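Local coordinates for protein transcriptional regulator, MarR family (Listeria monocytogenes str. 4b, PDB 2QWW) that probably binds DNA as a dimeric transcriptional repressor of the MarR family, using a winged helix-turn-helix domain in each subunit, at residues P54-V58 and A59-K63; G78-L82 and G83-K87. All coordinates share one frame; numbering follows the deposited sequence.

Interaction 1 of 2, residues P54-V58 and A59-K63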
loop_
_atom_site.group_PDB
_atom_site.type_symbol
_atom_site.label_atom_id
_atom_site.label_comp_id
_atom_site.label_asym_id
_atom_site.label_seq_id
_atom_site.Cartn_x
_atom_site.Cartn_y
_atom_site.Cartn_z
ATOM N N PRO A 54 16.982 13.986 0.826
ATOM C CA PRO A 54 17.877 14.399 1.877
ATOM C C PRO A 54 17.730 15.878 2.155
ATOM O O PRO A 54 17.665 16.681 1.233
ATOM C CB PRO A 54 19.268 14.089 1.320
ATOM C CG PRO A 54 19.103 13.950 -0.107
ATOM C CD PRO A 54 17.711 13.477 -0.348
ATOM N N GLY A 55 17.697 16.223 3.432
ATOM C CA GLY A 55 17.475 17.574 3.856
ATOM C C GLY A 55 15.998 17.861 4.019
ATOM O O GLY A 55 15.638 19.003 4.231
ATOM N N ILE A 56 15.140 16.847 3.908
ATOM C CA ILE A 56 13.703 17.044 4.118
ATOM C C ILE A 56 13.471 17.505 5.556
ATOM O O ILE A 56 14.258 17.175 6.441
ATOM C CB ILE A 56 12.869 15.767 3.814
ATOM C CG1 ILE A 56 11.369 16.080 3.832
ATOM C CG2 ILE A 56 13.191 14.617 4.785
ATOM C CD1 ILE A 56 10.501 14.933 3.449
ATOM N N SER A 57 12.408 18.280 5.780
ATOM C CA SER A 57 12.090 18.769 7.111
ATOM C C SER A 57 11.144 17.810 7.815
ATOM O O SER A 57 10.336 17.129 7.171
ATOM C CB SER A 57 11.454 20.151 7.050
ATOM O OG SER A 57 10.118 20.088 6.566
ATOM N N VAL A 58 11.220 17.786 9.137
ATOM C CA VAL A 58 10.333 16.935 9.922
ATOM C C VAL A 58 8.886 17.346 9.638
ATOM O O VAL A 58 8.025 16.492 9.524
ATOM C CB VAL A 58 10.672 16.969 11.440
ATOM C CG1 VAL A 58 9.655 16.191 12.242
ATOM C CG2 VAL A 58 12.056 16.391 11.703
ATOM N N ALA A 59 8.637 18.650 9.497
ATOM C CA ALA A 59 7.314 19.184 9.157
ATOM C C ALA A 59 6.762 18.575 7.881
ATOM O O ALA A 59 5.591 18.224 7.820
ATOM C CB ALA A 59 7.383 20.690 8.988
ATOM N N ASP A 60 7.604 18.457 6.860
ATOM C CA ASP A 60 7.191 17.893 5.572
ATOM C C ASP A 60 7.222 16.378 5.558
ATOM O O ASP A 60 6.507 15.740 4.783
ATOM C CB ASP A 60 8.070 18.439 4.458
ATOM C CG ASP A 60 7.894 19.934 4.277
ATOM O OD1 ASP A 60 6.747 20.398 4.398
ATOM O OD2 ASP A 60 8.886 20.639 4.023
ATOM N N LEU A 61 8.044 15.802 6.424
ATOM C CA LEU A 61 8.158 14.356 6.536
ATOM C C LEU A 61 6.832 13.798 7.050
ATOM O O LEU A 61 6.290 12.852 6.479
ATOM C CB LEU A 61 9.348 14.011 7.438
ATOM C CG LEU A 61 9.722 12.547 7.688
ATOM C CD1 LEU A 61 9.836 11.750 6.405
ATOM C CD2 LEU A 61 11.025 12.515 8.456
ATOM N N THR A 62 6.275 14.434 8.078
ATOM C CA THR A 62 5.001 14.007 8.654
ATOM C C THR A 62 3.896 14.054 7.619
ATOM O O THR A 62 3.120 13.110 7.494
ATOM C CB THR A 62 4.484 14.941 9.767
ATOM O OG1 THR A 62 3.976 16.142 9.170
ATOM C CG2 THR A 62 5.544 15.273 10.805
ATOM N N LYS A 63 3.817 15.177 6.899
ATOM C CA LYS A 63 2.785 15.406 5.879
ATOM C C LYS A 63 2.871 14.400 4.751
ATOM O O LYS A 63 1.850 13.998 4.200
ATOM C CB LYS A 63 2.861 16.838 5.313
HETATM O O HOH W 1 11.149 19.514 3.003
#
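Ser-57 OG is gripped twice by Asp-60, by its backbone N-H and, weakly, by its carboxylate, and the pair is a compact example of how a helix start is capped. The hydroxyl accepts from the backbone of Asp-60, with N to OG at 3.0 Å and an N-H...O angle of 151°. The weak bond to the carboxylate has Ser-57 OG 2.9 Å from Asp-60 OD2. A first torsion of 73° places OG between the backbone N and the carbonyl carbon of Ser-57, turned over the opening turn of helix 58-65. In a classical capping box the acidic side chain would take the N-cap amide directly; here a water stands in between. It donates to Asp-60 OD2 at 2.7 Å and accepts, at 3.3 Å, from Ser-57 N.

Backbone bonds then carry the helix forward. Leu-61 N reaches Ser-57 O at 2.8 Å, and Thr-62 N follows to Val-58 O at 3.1 Å. Thr-62 also folds its hydroxyl back on the turn, OG1 donating to Ala-59 O from above the carbonyl plane.

On the buried side the contact is apolar. The extended Ile-56 side chain brings CD1 alongside the base of Leu-61, 4.3 Å from its CB, while CG1 passes Asp-60 CB. Val-49 of helix 41-52 touches both Ile-56 and Leu-61, and Val-58 turns its branches toward Leu-99 and Leu-101.

The chemistry implies a division of labour: the serine hydroxyl and the water each take a backbone N-H at the helix start, the carboxylate of Asp-60 holds both of them in turn and would probably interact favourably with the helix dipole, while Ile-56 and Leu-61 tie the same turn to the core.

Interaction 2 of 2, residues G78-L82 and G83-K87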
loop_
_atom_site.group_PDB
_atom_site.type_symbol
_atom_site.label_atom_id
_atom_site.label_comp_id
_atom_site.label_asym_id
_atom_site.label_seq_id
_atom_site.Cartn_x
_atom_site.Cartn_y
_atom_site.Cartn_z
ATOM N N GLY A 78 13.839 8.201 17.501
ATOM C CA GLY A 78 14.184 6.782 17.483
ATOM C C GLY A 78 15.190 6.440 16.387
ATOM O O GLY A 78 16.173 5.753 16.640
ATOM N N LEU A 79 14.958 6.929 15.172
ATOM C CA LEU A 79 15.884 6.691 14.076
ATOM C C LEU A 79 17.200 7.370 14.302
ATOM O O LEU A 79 18.198 6.907 13.787
ATOM C CB LEU A 79 15.320 7.132 12.738
ATOM C CG LEU A 79 14.071 6.423 12.234
ATOM C CD1 LEU A 79 13.724 7.000 10.890
ATOM C CD2 LEU A 79 14.289 4.930 12.141
ATOM N N ILE A 80 17.215 8.478 15.044
ATOM C CA ILE A 80 18.487 9.125 15.426
ATOM C C ILE A 80 19.200 8.289 16.506
ATOM O O ILE A 80 20.443 8.143 16.476
ATOM C CB ILE A 80 18.278 10.568 15.952
ATOM C CG1 ILE A 80 17.825 11.480 14.817
ATOM C CG2 ILE A 80 19.577 11.133 16.533
ATOM C CD1 ILE A 80 17.328 12.813 15.262
ATOM N N SER A 81 18.433 7.756 17.465
ATOM C CA SER A 81 19.018 6.899 18.518
ATOM C C SER A 81 19.716 5.691 17.896
ATOM O O SER A 81 20.812 5.339 18.314
ATOM C CB SER A 81 17.983 6.408 19.538
ATOM O OG SER A 81 17.326 7.480 20.193
ATOM N N LEU A 82 19.093 5.091 16.884
ATOM C CA LEU A 82 19.647 3.927 16.174
ATOM C C LEU A 82 20.757 4.229 15.156
ATOM O O LEU A 82 21.220 3.320 14.468
ATOM C CB LEU A 82 18.525 3.195 15.440
ATOM C CG LEU A 82 17.428 2.605 16.324
ATOM C CD1 LEU A 82 16.358 2.030 15.450
ATOM C CD2 LEU A 82 18.009 1.543 17.266
ATOM N N GLY A 83 21.158 5.500 15.035
ATOM C CA GLY A 83 22.209 5.920 14.103
ATOM C C GLY A 83 21.835 5.895 12.634
ATOM O O GLY A 83 22.697 5.986 11.780
ATOM N N LEU A 84 20.548 5.830 12.321
ATOM C CA LEU A 84 20.118 5.732 10.940
ATOM C C LEU A 84 19.897 7.072 10.236
ATOM O O LEU A 84 19.870 7.127 9.012
ATOM C CB LEU A 84 18.863 4.878 10.873
ATOM C CG LEU A 84 19.018 3.509 11.549
ATOM C CD1 LEU A 84 17.736 2.789 11.414
ATOM C CD2 LEU A 84 20.169 2.711 10.947
ATOM N N VAL A 85 19.694 8.142 10.986
ATOM C CA VAL A 85 19.506 9.457 10.387
ATOM C C VAL A 85 20.386 10.408 11.128
ATOM O O VAL A 85 20.688 10.179 12.296
ATOM C CB VAL A 85 18.054 9.987 10.461
ATOM C CG1 VAL A 85 17.076 8.973 9.917
ATOM C CG2 VAL A 85 17.671 10.364 11.855
ATOM N N VAL A 86 20.770 11.485 10.461
ATOM C CA VAL A 86 21.588 12.507 11.089
ATOM C C VAL A 86 20.915 13.859 10.919
ATOM O O VAL A 86 20.376 14.155 9.856
ATOM C CB VAL A 86 23.004 12.517 10.507
ATOM C CG1 VAL A 86 23.571 11.118 10.546
ATOM C CG2 VAL A 86 23.022 13.009 9.095
ATOM N N LYS A 87 20.941 14.674 11.967
ATOM C CA LYS A 87 20.346 16.008 11.922
ATOM C C LYS A 87 21.300 16.893 11.121
ATOM O O LYS A 87 22.523 16.763 11.249
ATOM C CB LYS A 87 20.194 16.587 13.333
ATOM C CG LYS A 87 19.417 15.730 14.299
ATOM C CD LYS A 87 19.585 16.183 15.747
ATOM C CE LYS A 87 18.780 17.426 16.073
ATOM N NZ LYS A 87 18.932 17.843 17.508
#
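Leu-79 and Leu-84, five positions apart, meet through both backbone and side chain where helix 69-81 ends and the chain turns into strand 85-87. The polar part consists of main-chain bonds. Leu-79 O receives Leu-84 N at 3.0 Å, nearly in line with the carbonyl bond, and Val-85 N adds a weak second bond to the same oxygen at 3.4 Å. Gly-83 N turns back to Ile-80 O at 3.1 Å, arriving well above that carbonyl's plane. The reversal passes through Gly-83, whose phi of 72° is a conformation that glycine readily adopts.

The apolar part follows the same turn. Leu-79 CD2 lies 4.1 Å from Leu-84 CD1, the two side chains crossing at about a right angle. Leu-84 CG also rests 3.9 Å from Leu-82 CB, so its branches lie against the end of the helix. On the strand side, Val-85 CG1 packs at 3.8 Å against Leu-79 CB and also meets CD1 of that leucine. Ile-47 of helix 41-52 touches both Leu-79 and Leu-84, and Leu-110 of helix 105-115 packs on Leu-84.

A longer side chain completes the set. Lys-87 lays its methylene groups across the end of Ile-80, with CG 3.7 Å from CD1. A bend at the third torsion (76°) turns the rest of the chain, and the ammonium group is bonded to Asn-94 OD1.

The paired backbone bonds, the positive phi at Gly-83 and the leucine contact bridging the turn are the signature of a Schellman motif, here ending what is probably the DNA-recognition helix and leading into the first strand of the wing in a winged helix-turn-helix domain.

How the interactions relate
Interactions 1 and 2 illustrate how one helix starts and the next one stops: a capped start at 57-60 and a Schellman stop at 79-84. They belong to successive helices, 58-65 and 69-81, which probably form the helix-turn-helix. Their centres are 14 Å apart and their nearest atoms about 7 Å apart; they do not touch, but share neighbours. Helix 41-52 is one, since Met-46 touches both Leu-61 and Leu-79. The sheet is the other: strand 100-103 lies between strands 56-57 and 85-87, bonding to Ile-56 through Leu-101 and to Val-86 through Lys-102. Both turns thus lie against helix 41-52 and are joined through the same sheet.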